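Local structure of R.MvaI (Kocuria varians, 2OAA) at residues E[78-83]-E[145-150]; E[95-100]-E[213-218]; E[102-107]-E[119-124]. The protein is a restriction endonuclease of the PDDEXK clan that binds DNA and probably cuts it at a specific sequence with the help of divalent metal ions. One frame throughout, in Å; residues are numbered along the deposited sequence.

Interaction 1 (E[78-83]-E[145-150])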
loop_
_atom_site.group_PDB
_atom_site.type_symbol
_atom_site.label_atom_id
_atom_site.label_comp_id
_atom_site.label_asym_id
_atom_site.label_seq_id
_atom_site.Cartn_x
_atom_site.Cartn_y
_atom_site.Cartn_z
ATOM N N THR E 78 -15.868 -0.047 -3.957
ATOM C CA THR E 78 -16.957 0.778 -4.453
ATOM C C THR E 78 -18.293 0.222 -3.980
ATOM O O THR E 78 -19.204 0.965 -3.633
ATOM C CB THR E 78 -16.888 0.840 -5.983
ATOM O OG1 THR E 78 -15.671 1.505 -6.344
ATOM C CG2 THR E 78 -18.079 1.612 -6.557
ATOM N N ASN E 79 -18.387 -1.098 -3.964
ATOM C CA ASN E 79 -19.582 -1.786 -3.512
ATOM C C ASN E 79 -19.212 -3.202 -3.127
ATOM O O ASN E 79 -18.151 -3.677 -3.526
ATOM C CB ASN E 79 -20.651 -1.788 -4.612
ATOM C CG ASN E 79 -21.612 -0.611 -4.504
ATOM O OD1 ASN E 79 -22.077 -0.258 -3.417
ATOM N ND2 ASN E 79 -21.919 -0.005 -5.642
ATOM N N PRO E 80 -20.064 -3.873 -2.339
ATOM C CA PRO E 80 -21.279 -3.316 -1.736
ATOM C C PRO E 80 -20.935 -2.401 -0.565
ATOM O O PRO E 80 -19.762 -2.322 -0.154
ATOM C CB PRO E 80 -22.014 -4.565 -1.238
ATOM C CG PRO E 80 -20.923 -5.544 -0.936
ATOM C CD PRO E 80 -19.864 -5.293 -1.979
ATOM N N ARG E 81 -21.951 -1.720 -0.029
ATOM C CA ARG E 81 -21.790 -0.947 1.202
ATOM C C ARG E 81 -21.318 -1.885 2.306
ATOM O O ARG E 81 -21.832 -2.998 2.437
ATOM C CB ARG E 81 -23.117 -0.293 1.624
ATOM N N GLY E 82 -20.322 -1.446 3.069
ATOM C CA GLY E 82 -19.794 -2.236 4.177
ATOM C C GLY E 82 -19.031 -3.465 3.720
ATOM O O GLY E 82 -18.951 -4.449 4.465
ATOM N N ALA E 83 -18.460 -3.410 2.511
ATOM C CA ALA E 83 -17.797 -4.579 1.930
ATOM C C ALA E 83 -16.736 -5.209 2.838
ATOM O O ALA E 83 -16.705 -6.417 2.996
ATOM C CB ALA E 83 -17.192 -4.236 0.581
ATOM N N ASP E 145 -18.646 -15.856 -4.146
ATOM C CA ASP E 145 -18.929 -14.445 -3.885
ATOM C C ASP E 145 -18.009 -13.565 -4.717
ATOM O O ASP E 145 -16.812 -13.496 -4.458
ATOM C CB ASP E 145 -18.712 -14.160 -2.386
ATOM C CG ASP E 145 -19.109 -12.752 -1.960
ATOM O OD1 ASP E 145 -19.250 -11.849 -2.810
ATOM O OD2 ASP E 145 -19.283 -12.553 -0.742
ATOM N N ASN E 146 -18.572 -12.890 -5.711
ATOM C CA ASN E 146 -17.803 -11.891 -6.456
ATOM C C ASN E 146 -18.476 -10.520 -6.412
ATOM O O ASN E 146 -18.383 -9.731 -7.356
ATOM C CB ASN E 146 -17.519 -12.345 -7.899
ATOM C CG ASN E 146 -18.753 -12.348 -8.773
ATOM O OD1 ASN E 146 -19.883 -12.283 -8.297
ATOM N ND2 ASN E 146 -18.532 -12.415 -10.079
ATOM N N SER E 147 -19.129 -10.231 -5.291
ATOM C CA SER E 147 -19.858 -8.982 -5.114
ATOM C C SER E 147 -18.967 -7.760 -4.900
ATOM O O SER E 147 -19.393 -6.641 -5.174
ATOM C CB SER E 147 -20.845 -9.087 -3.952
ATOM O OG SER E 147 -20.179 -9.279 -2.722
ATOM N N VAL E 148 -17.765 -7.963 -4.365
ATOM C CA VAL E 148 -16.899 -6.839 -3.980
ATOM C C VAL E 148 -16.126 -6.307 -5.187
ATOM O O VAL E 148 -15.444 -7.064 -5.889
ATOM C CB VAL E 148 -15.926 -7.241 -2.847
ATOM C CG1 VAL E 148 -14.948 -6.112 -2.527
ATOM C CG2 VAL E 148 -16.697 -7.665 -1.609
ATOM N N TYR E 149 -16.226 -5.006 -5.448
ATOM C CA TYR E 149 -15.487 -4.452 -6.589
ATOM C C TYR E 149 -15.107 -2.997 -6.375
ATOM O O TYR E 149 -15.671 -2.314 -5.506
ATOM C CB TYR E 149 -16.268 -4.608 -7.904
ATOM C CG TYR E 149 -17.460 -3.687 -8.019
ATOM C CD1 TYR E 149 -17.350 -2.439 -8.633
ATOM C CD2 TYR E 149 -18.703 -4.075 -7.527
ATOM C CE1 TYR E 149 -18.442 -1.581 -8.739
ATOM C CE2 TYR E 149 -19.817 -3.227 -7.635
ATOM C CZ TYR E 149 -19.674 -1.988 -8.244
ATOM O OH TYR E 149 -20.765 -1.151 -8.344
ATOM N N TRP E 150 -14.144 -2.546 -7.182
ATOM C CA TRP E 150 -13.757 -1.146 -7.291
ATOM C C TRP E 150 -13.944 -0.726 -8.733
ATOM O O TRP E 150 -13.479 -1.406 -9.643
ATOM C CB TRP E 150 -12.276 -0.964 -6.963
ATOM C CG TRP E 150 -11.866 -1.332 -5.561
ATOM C CD1 TRP E 150 -11.607 -0.463 -4.539
ATOM C CD2 TRP E 150 -11.625 -2.649 -5.047
ATOM N NE1 TRP E 150 -11.222 -1.154 -3.422
ATOM C CE2 TRP E 150 -11.231 -2.500 -3.697
ATOM C CE3 TRP E 150 -11.714 -3.939 -5.590
ATOM C CZ2 TRP E 150 -10.941 -3.596 -2.879
ATOM C CZ3 TRP E 150 -11.414 -5.034 -4.791
ATOM C CH2 TRP E 150 -11.030 -4.851 -3.436
#
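Thr78 and Asn79 both face Tyr149, the signature of a classic beta bulge: one antiparallel bridge ties the loop 78-83 to strand 143-151. Tyr149 N gives a good bond to Asn79 O at 3.0 Å. The return is split, since Tyr149 O receives two weak bonds, from Thr78 N at 2.8 Å and from Asn79 N at 3.4 Å. Tyr149 CG sits between its own backbone N and carbonyl carbon (chi1 72°), which lays the ring beside the side chain of Asn79, both pointing the same way, with Asn79 N over one ring face. Asn79 CB packs 3.5 Å from Tyr149 CE2, while Thr78 CG2 lies obliquely to the ring, 3.9 Å from Tyr149 CE1. Thr78 OG1 passes close to the Trp150 backbone and is hydrogen-bonded to Ser151 N. A leucine in place of Tyr149 would probably leave the Asn79 amide without its hydroxyl partner and free to turn, and open a gap beside Thr78 CG2. Beyond the bulge a cis peptide leads into Pro80, whose CD meets Val148 CG2 at 4.0 Å, and a type II turn from Pro80 brings Ala83 CB to the same methyl. At the ring's far end Asn79 ND2 donates to Tyr149 OH (3.2 Å) almost straight, at 175°, within the plane of the amide.

Interaction 2 (E[95-100]-E[213-218]). With nucleotides of chain B.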
loop_
_atom_site.group_PDB
_atom_site.type_symbol
_atom_site.label_atom_id
_atom_site.label_comp_id
_atom_site.label_asym_id
_atom_site.label_seq_id
_atom_site.Cartn_x
_atom_site.Cartn_y
_atom_site.Cartn_z
ATOM N N ASP E 95 -9.029 -14.565 15.800
ATOM C CA ASP E 95 -7.760 -14.119 16.371
ATOM C C ASP E 95 -7.750 -14.281 17.896
ATOM O O ASP E 95 -8.700 -14.812 18.469
ATOM C CB ASP E 95 -7.382 -12.694 15.900
ATOM C CG ASP E 95 -8.157 -11.575 16.613
ATOM O OD1 ASP E 95 -9.014 -11.852 17.485
ATOM O OD2 ASP E 95 -7.906 -10.390 16.286
ATOM N N GLU E 96 -6.684 -13.811 18.545
ATOM C CA GLU E 96 -6.498 -13.977 19.994
ATOM C C GLU E 96 -7.508 -13.210 20.845
ATOM O O GLU E 96 -7.661 -13.494 22.036
ATOM C CB GLU E 96 -5.080 -13.568 20.401
ATOM C CG GLU E 96 -4.795 -12.074 20.254
ATOM C CD GLU E 96 -3.375 -11.697 20.612
ATOM O OE1 GLU E 96 -3.003 -11.811 21.799
ATOM O OE2 GLU E 96 -2.634 -11.267 19.706
ATOM N N TYR E 97 -8.180 -12.234 20.233
ATOM C CA TYR E 97 -9.141 -11.381 20.927
ATOM C C TYR E 97 -10.592 -11.784 20.682
ATOM O O TYR E 97 -11.504 -11.217 21.281
ATOM C CB TYR E 97 -8.974 -9.923 20.497
ATOM C CG TYR E 97 -7.565 -9.387 20.563
ATOM C CD1 TYR E 97 -6.939 -9.148 21.792
ATOM C CD2 TYR E 97 -6.863 -9.100 19.397
ATOM C CE1 TYR E 97 -5.639 -8.642 21.845
ATOM C CE2 TYR E 97 -5.578 -8.596 19.438
ATOM C CZ TYR E 97 -4.968 -8.367 20.659
ATOM O OH TYR E 97 -3.683 -7.863 20.663
ATOM N N GLY E 98 -10.809 -12.744 19.785
ATOM C CA GLY E 98 -12.164 -13.150 19.401
ATOM C C GLY E 98 -12.714 -12.419 18.185
ATOM O O GLY E 98 -13.888 -12.570 17.849
ATOM N N ASN E 99 -11.873 -11.608 17.543
ATOM C CA ASN E 99 -12.227 -10.987 16.262
ATOM C C ASN E 99 -12.075 -11.974 15.137
ATOM O O ASN E 99 -11.317 -12.940 15.245
ATOM C CB ASN E 99 -11.283 -9.838 15.907
ATOM C CG ASN E 99 -11.221 -8.768 16.963
ATOM O OD1 ASN E 99 -12.240 -8.190 17.342
ATOM N ND2 ASN E 99 -10.007 -8.457 17.410
ATOM N N ASN E 100 -12.764 -11.705 14.036
ATOM C CA ASN E 100 -12.349 -12.273 12.761
ATOM C C ASN E 100 -11.342 -11.314 12.146
ATOM O O ASN E 100 -11.523 -10.093 12.183
ATOM C CB ASN E 100 -13.525 -12.453 11.807
ATOM C CG ASN E 100 -14.127 -13.849 11.861
ATOM O OD1 ASN E 100 -13.821 -14.652 12.749
ATOM N ND2 ASN E 100 -14.976 -14.154 10.889
ATOM N N ILE E 213 -7.138 -6.699 7.114
ATOM C CA ILE E 213 -8.014 -6.553 8.258
ATOM C C ILE E 213 -7.453 -7.309 9.461
ATOM O O ILE E 213 -7.448 -8.543 9.509
ATOM C CB ILE E 213 -9.443 -6.994 7.917
ATOM C CG1 ILE E 213 -9.952 -6.271 6.653
ATOM C CG2 ILE E 213 -10.367 -6.774 9.134
ATOM C CD1 ILE E 213 -11.249 -6.843 6.080
ATOM N N GLY E 214 -6.959 -6.537 10.416
ATOM C CA GLY E 214 -6.318 -7.078 11.590
ATOM C C GLY E 214 -6.994 -6.604 12.859
ATOM O O GLY E 214 -8.218 -6.473 12.928
ATOM N N ALA E 215 -6.166 -6.321 13.863
ATOM C CA ALA E 215 -6.630 -5.831 15.158
ATOM C C ALA E 215 -5.580 -4.894 15.724
ATOM O O ALA E 215 -4.419 -4.967 15.329
ATOM C CB ALA E 215 -6.862 -6.978 16.120
ATOM N N TYR E 216 -6.001 -4.000 16.610
ATOM C CA TYR E 216 -5.069 -3.158 17.364
ATOM C C TYR E 216 -4.440 -3.975 18.485
ATOM O O TYR E 216 -5.108 -4.823 19.070
ATOM C CB TYR E 216 -5.797 -1.957 17.968
ATOM C CG TYR E 216 -6.300 -0.952 16.950
ATOM C CD1 TYR E 216 -7.619 -0.979 16.526
ATOM C CD2 TYR E 216 -5.458 0.035 16.430
ATOM C CE1 TYR E 216 -8.099 -0.064 15.591
ATOM C CE2 TYR E 216 -5.933 0.962 15.492
ATOM C CZ TYR E 216 -7.256 0.908 15.084
ATOM O OH TYR E 216 -7.737 1.825 14.156
ATOM N N HIS E 217 -3.174 -3.709 18.803
ATOM C CA HIS E 217 -2.451 -4.542 19.783
ATOM C C HIS E 217 -1.911 -3.788 20.981
ATOM O O HIS E 217 -1.283 -4.388 21.856
ATOM C CB HIS E 217 -1.318 -5.312 19.109
ATOM C CG HIS E 217 -1.786 -6.191 18.001
ATOM N ND1 HIS E 217 -2.535 -7.326 18.225
ATOM C CD2 HIS E 217 -1.643 -6.088 16.660
ATOM C CE1 HIS E 217 -2.829 -7.888 17.065
ATOM N NE2 HIS E 217 -2.297 -7.158 16.102
ATOM N N SER E 218 -2.157 -2.483 21.017
ATOM C CA SER E 218 -1.730 -1.625 22.121
ATOM C C SER E 218 -2.519 -0.334 22.030
ATOM O O SER E 218 -3.105 -0.028 20.981
ATOM C CB SER E 218 -0.235 -1.312 22.030
ATOM O OG SER E 218 0.024 -0.453 20.926
ATOM P P DA B 6 -0.429 -8.390 13.509
ATOM O OP1 DA B 6 -0.099 -8.933 14.854
ATOM O OP2 DA B 6 -1.844 -8.108 13.165
ATOM O "O5'" DA B 6 0.411 -7.052 13.302
ATOM C "C5'" DA B 6 1.729 -6.924 13.839
ATOM C "C4'" DA B 6 2.310 -5.571 13.495
ATOM O "O4'" DA B 6 2.398 -5.400 12.069
ATOM C "C3'" DA B 6 1.507 -4.362 13.952
ATOM O "O3'" DA B 6 1.741 -4.120 15.342
ATOM C "C2'" DA B 6 2.101 -3.264 13.091
ATOM C "C1'" DA B 6 2.442 -4.002 11.788
ATOM N N9 DA B 6 1.526 -3.739 10.682
ATOM C C8 DA B 6 0.620 -4.592 10.105
ATOM N N7 DA B 6 -0.035 -4.067 9.100
ATOM C C5 DA B 6 0.469 -2.775 9.012
ATOM C C6 DA B 6 0.194 -1.708 8.140
ATOM N N6 DA B 6 -0.684 -1.776 7.133
ATOM N N1 DA B 6 0.867 -0.552 8.333
ATOM C C2 DA B 6 1.758 -0.487 9.328
ATOM N N3 DA B 6 2.111 -1.424 10.205
ATOM C C4 DA B 6 1.423 -2.557 9.989
ATOM P P DT B 9 -2.889 8.446 17.235
ATOM O OP1 DT B 9 -2.455 9.530 18.157
ATOM O OP2 DT B 9 -3.745 7.347 17.742
ATOM O "O5'" DT B 9 -3.626 9.114 15.996
ATOM C "C5'" DT B 9 -2.943 10.037 15.156
ATOM C "C4'" DT B 9 -3.907 10.653 14.170
ATOM O "O4'" DT B 9 -4.380 9.617 13.268
ATOM C "C3'" DT B 9 -5.159 11.233 14.823
ATOM O "O3'" DT B 9 -5.657 12.325 14.055
ATOM C "C2'" DT B 9 -6.133 10.073 14.758
ATOM C "C1'" DT B 9 -5.790 9.463 13.405
ATOM N N1 DT B 9 -6.107 8.021 13.311
ATOM C C2 DT B 9 -6.901 7.575 12.272
ATOM O O2 DT B 9 -7.327 8.306 11.392
ATOM N N3 DT B 9 -7.176 6.230 12.300
ATOM C C4 DT B 9 -6.744 5.309 13.233
ATOM O O4 DT B 9 -7.089 4.135 13.137
ATOM C C5 DT B 9 -5.898 5.839 14.278
ATOM C C7 DT B 9 -5.366 4.912 15.324
ATOM C C6 DT B 9 -5.625 7.148 14.262
HETATM O O HOH W 1 -10.683 -7.752 13.170
#
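The side chains of Tyr97 and His217 cross at about a right angle, yet their rings, meeting rim to rim, have planes only 36° apart. Tyr97 CG lies opposite its own carbonyl carbon (chi1 -51°), which carries the ring toward His217. Tyr97 OH and His217 ND1 share a hydrogen bond of 2.7 Å that lies near the plane of both rings. Lys222 also bonds the same hydroxyl. On its other nitrogen, His217 NE2 donates to OP2 of DA6 of chain B at 3.1 Å, so the imidazole is gripped at both nitrogens and its rotation is fixed between tyrosine and DNA backbone. Ala215 O lies over one face of this imidazole, offset toward the rim, and Glu96 CG covers the centre of one face of the Tyr97 ring. Next to the polar pair, Ala215 CB packs among three side chains: Asp95 OD2 at 3.6 Å, Asn99 ND2 at 3.7 Å and Tyr97 CD2 at 3.9 Å. Asp95 holds this cluster together. Its OD1 takes Tyr97 N, in an Asx turn, and Asn99 N from opposite faces of the carboxylate, and its OD2 receives Asn99 ND2 on the syn lone pair. Asn99 ND2 also reaches Gly223 O. Tyr216 turns away and donates through OH to O4 of DT9 of chain B (2.6 Å), a major-groove base atom, consistent with sequence reading. A water bridges Asn100 O and Gly214 O. The contact lies at the C-terminal end of strand 207-215, which runs between strands 100-106 and 225-234, while helix 83-91 packs on Ile213.

Interaction 3 (E[102-107]-E[119-124]). With CA (calcium ion), chain J; nucleotides of chain B.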
loop_
_atom_site.group_PDB
_atom_site.type_symbol
_atom_site.label_atom_id
_atom_site.label_comp_id
_atom_site.label_asym_id
_atom_site.label_seq_id
_atom_site.Cartn_x
_atom_site.Cartn_y
_atom_site.Cartn_z
ATOM N N LEU E 102 -8.669 -10.837 8.538
ATOM C CA LEU E 102 -8.514 -11.260 7.146
ATOM C C LEU E 102 -7.392 -10.480 6.503
ATOM O O LEU E 102 -7.580 -9.325 6.098
ATOM C CB LEU E 102 -9.816 -11.059 6.353
ATOM C CG LEU E 102 -9.855 -11.535 4.901
ATOM C CD1 LEU E 102 -9.587 -13.042 4.826
ATOM C CD2 LEU E 102 -11.183 -11.166 4.234
ATOM N N HIS E 103 -6.215 -11.111 6.446
ATOM C CA HIS E 103 -5.088 -10.558 5.687
ATOM C C HIS E 103 -4.866 -11.474 4.505
ATOM O O HIS E 103 -4.519 -12.638 4.679
ATOM C CB HIS E 103 -3.801 -10.509 6.521
ATOM C CG HIS E 103 -3.896 -9.708 7.779
ATOM N ND1 HIS E 103 -4.186 -10.292 8.994
ATOM C CD2 HIS E 103 -3.685 -8.394 8.030
ATOM C CE1 HIS E 103 -4.180 -9.366 9.935
ATOM N NE2 HIS E 103 -3.863 -8.206 9.383
ATOM N N GLN E 104 -5.057 -10.934 3.305
ATOM C CA GLN E 104 -4.857 -11.691 2.079
ATOM C C GLN E 104 -4.275 -10.805 1.013
ATOM O O GLN E 104 -4.860 -9.783 0.675
ATOM C CB GLN E 104 -6.192 -12.229 1.538
ATOM C CG GLN E 104 -6.836 -13.267 2.400
ATOM C CD GLN E 104 -6.143 -14.596 2.311
ATOM O OE1 GLN E 104 -6.181 -15.392 3.244
ATOM N NE2 GLN E 104 -5.517 -14.863 1.179
ATOM N N THR E 105 -3.140 -11.216 0.458
ATOM C CA THR E 105 -2.540 -10.535 -0.673
ATOM C C THR E 105 -3.024 -11.192 -1.947
ATOM O O THR E 105 -2.631 -12.324 -2.284
ATOM C CB THR E 105 -1.013 -10.564 -0.584
ATOM O OG1 THR E 105 -0.592 -9.900 0.612
ATOM C CG2 THR E 105 -0.395 -9.834 -1.748
ATOM N N VAL E 106 -3.911 -10.491 -2.649
ATOM C CA VAL E 106 -4.647 -11.085 -3.750
ATOM C C VAL E 106 -4.077 -10.654 -5.100
ATOM O O VAL E 106 -3.719 -9.485 -5.294
ATOM C CB VAL E 106 -6.147 -10.744 -3.655
ATOM C CG1 VAL E 106 -6.940 -11.605 -4.615
ATOM C CG2 VAL E 106 -6.676 -10.986 -2.240
ATOM N N SER E 107 -4.017 -11.617 -6.023
ATOM C CA SER E 107 -3.419 -11.429 -7.342
ATOM C C SER E 107 -4.469 -11.624 -8.432
ATOM O O SER E 107 -5.480 -12.292 -8.216
ATOM C CB SER E 107 -2.279 -12.447 -7.561
ATOM O OG SER E 107 -1.261 -12.351 -6.561
ATOM N N TYR E 119 -11.028 -20.024 2.830
ATOM C CA TYR E 119 -11.443 -19.528 1.516
ATOM C C TYR E 119 -10.217 -19.093 0.766
ATOM O O TYR E 119 -9.189 -18.787 1.372
ATOM C CB TYR E 119 -12.400 -18.329 1.653
ATOM C CG TYR E 119 -13.573 -18.667 2.521
ATOM C CD1 TYR E 119 -14.718 -19.249 1.982
ATOM C CD2 TYR E 119 -13.515 -18.463 3.889
ATOM C CE1 TYR E 119 -15.782 -19.610 2.789
ATOM C CE2 TYR E 119 -14.561 -18.806 4.703
ATOM C CZ TYR E 119 -15.698 -19.378 4.157
ATOM O OH TYR E 119 -16.744 -19.733 4.981
ATOM N N ASP E 120 -10.340 -19.047 -0.551
ATOM C CA ASP E 120 -9.289 -18.507 -1.416
ATOM C C ASP E 120 -9.794 -17.329 -2.233
ATOM O O ASP E 120 -10.997 -17.092 -2.308
ATOM C CB ASP E 120 -8.655 -19.607 -2.253
ATOM C CG ASP E 120 -7.818 -20.543 -1.394
ATOM O OD1 ASP E 120 -6.928 -20.043 -0.668
ATOM O OD2 ASP E 120 -8.047 -21.760 -1.437
ATOM N N PHE E 121 -8.861 -16.567 -2.803
ATOM C CA PHE E 121 -9.196 -15.260 -3.352
ATOM C C PHE E 121 -8.440 -15.031 -4.634
ATOM O O PHE E 121 -7.287 -15.452 -4.772
ATOM C CB PHE E 121 -8.831 -14.164 -2.345
ATOM C CG PHE E 121 -9.487 -14.342 -1.014
ATOM C CD1 PHE E 121 -10.689 -13.719 -0.728
ATOM C CD2 PHE E 121 -8.912 -15.170 -0.048
ATOM C CE1 PHE E 121 -11.312 -13.915 0.512
ATOM C CE2 PHE E 121 -9.531 -15.368 1.191
ATOM C CZ PHE E 121 -10.720 -14.738 1.461
ATOM N N LYS E 122 -9.102 -14.353 -5.563
ATOM C CA LYS E 122 -8.478 -13.934 -6.812
ATOM C C LYS E 122 -9.095 -12.607 -7.245
ATOM O O LYS E 122 -10.232 -12.297 -6.890
ATOM C CB LYS E 122 -8.682 -15.009 -7.893
ATOM C CG LYS E 122 -7.893 -14.757 -9.170
ATOM C CD LYS E 122 -8.021 -15.911 -10.144
ATOM C CE LYS E 122 -7.325 -15.549 -11.439
ATOM N NZ LYS E 122 -8.024 -14.441 -12.172
ATOM N N ILE E 123 -8.353 -11.824 -8.023
ATOM C CA ILE E 123 -8.903 -10.614 -8.643
ATOM C C ILE E 123 -9.232 -10.885 -10.098
ATOM O O ILE E 123 -8.430 -11.487 -10.816
ATOM C CB ILE E 123 -7.907 -9.423 -8.567
ATOM C CG1 ILE E 123 -7.557 -9.099 -7.113
ATOM C CG2 ILE E 123 -8.454 -8.179 -9.311
ATOM C CD1 ILE E 123 -8.731 -8.651 -6.244
ATOM N N ASP E 124 -10.417 -10.451 -10.515
ATOM C CA ASP E 124 -10.745 -10.381 -11.930
ATOM C C ASP E 124 -10.749 -8.935 -12.367
ATOM O O ASP E 124 -11.484 -8.106 -11.824
ATOM C CB ASP E 124 -12.107 -11.003 -12.256
ATOM C CG ASP E 124 -12.449 -10.892 -13.758
ATOM O OD1 ASP E 124 -11.517 -10.834 -14.606
ATOM O OD2 ASP E 124 -13.652 -10.870 -14.090
HETATM CA CA CA J . -10.940 -10.283 -17.034
ATOM P P DC B 5 -2.550 -13.435 9.917
ATOM O OP1 DC B 5 -2.757 -14.005 11.273
ATOM O OP2 DC B 5 -3.716 -13.164 9.048
ATOM O "O5'" DC B 5 -1.707 -12.089 10.072
ATOM C "C5'" DC B 5 -0.413 -12.116 10.675
ATOM C "C4'" DC B 5 0.301 -10.797 10.481
ATOM O "O4'" DC B 5 0.425 -10.447 9.092
ATOM C "C3'" DC B 5 -0.306 -9.558 11.138
ATOM O "O3'" DC B 5 0.209 -9.445 12.470
ATOM C "C2'" DC B 5 0.215 -8.421 10.268
ATOM C "C1'" DC B 5 0.919 -9.122 9.103
ATOM N N1 DC B 5 0.661 -8.511 7.794
ATOM C C2 DC B 5 1.295 -7.304 7.500
ATOM O O2 DC B 5 2.075 -6.825 8.332
ATOM N N3 DC B 5 1.046 -6.694 6.322
ATOM C C4 DC B 5 0.206 -7.251 5.448
ATOM N N4 DC B 5 -0.028 -6.603 4.306
ATOM C C5 DC B 5 -0.437 -8.495 5.709
ATOM C C6 DC B 5 -0.184 -9.086 6.886
ATOM P P DC B 4 -1.929 -17.870 4.956
ATOM O OP1 DC B 4 -2.211 -19.032 5.838
ATOM O OP2 DC B 4 -2.931 -17.460 3.946
ATOM O "O5'" DC B 4 -1.618 -16.612 5.878
ATOM C "C5'" DC B 4 -0.608 -16.678 6.881
ATOM C "C4'" DC B 4 -0.224 -15.287 7.324
ATOM O "O4'" DC B 4 0.444 -14.573 6.270
ATOM C "C3'" DC B 4 -1.379 -14.375 7.746
ATOM O "O3'" DC B 4 -1.548 -14.448 9.165
ATOM C "C2'" DC B 4 -0.930 -12.990 7.305
ATOM C "C1'" DC B 4 0.445 -13.225 6.689
ATOM N N1 DC B 4 0.741 -12.373 5.530
ATOM C C2 DC B 4 1.788 -11.453 5.636
ATOM O O2 DC B 4 2.477 -11.451 6.666
ATOM N N3 DC B 4 2.024 -10.597 4.613
ATOM C C4 DC B 4 1.270 -10.650 3.515
ATOM N N4 DC B 4 1.514 -9.762 2.550
ATOM C C5 DC B 4 0.225 -11.612 3.362
ATOM C C6 DC B 4 -0.001 -12.447 4.385
HETATM O O HOH W 2 -4.757 -14.334 -5.632
HETATM O O HOH W 3 -13.466 -10.274 -16.764
HETATM O O HOH W 4 -11.605 -11.998 -18.463
HETATM O O HOH W 5 -11.828 -8.714 -18.973
HETATM O O HOH W 6 -9.090 -10.071 -18.671
HETATM O O HOH W 7 -8.758 -10.313 -15.720
#
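Phe121 and Val106 form the apolar centre between two different sheets; the axes of strands 102-106 and 119-124 come within 7.1 Å and their directions differ by 38°. Val106 CG1, anti to its backbone nitrogen (chi1 -168°), presses on the main chain at Lys122 C (3.5 Å) and on Ile123 CG1 (3.6 Å), while Val106 CG2 meets Phe121 CB. Leu102 CD1 touches Phe121 CZ at 3.9 Å. The Gln104 amide, tilted 29° from the ring plane, lies against Phe121 with Gln104 NE2 3.6 Å from Phe121 CD2. At the polar edge Ile123 N donates to Ser107 O at 2.9 Å, and a water links Ser107 N to Phe121 O. Lys122 CG brushes Ser107 O, and Lys122 NZ is hydrogen-bonded to Gly108 O. From the other side of strand 102-106, His103 ND1 donates to OP2 of DC5 of chain B (2.9 Å), and Thr105 OG1, also bonded to Asp210, accepts from N4 of DC4 of chain B (2.9 Å). Asp124 OD1 binds calcium together with Ile125 O and water molecules. Strand 207-215 flanks strand 100-106, strand 131-138 pairs with 119-126, and helix 83-91 covers Leu102 and Phe121.

In the fold
Interactions 1 and 3 both reach the three-stranded sheet 119-126, 131-138, 143-151, at its two outer strands, with centres about 14 Å apart. Interactions 2 and 3 share the five-stranded antiparallel sheet, where strands 207-215 and 100-106 are neighbours; they touch through Ile213 O and Leu102 N, 2.8 Å apart. Interactions 1 and 2 are about 23 Å apart between centres. Along the chain the segments of 1 and 2 alternate, and interaction 3 is nested inside both. Helix 83-91, which starts in segment 78-83, packs against all three. Interaction 3 thus joins the DNA-contacting sheet to the small sheet carrying the second calcium site, which interaction 1 ties to the loop before that helix.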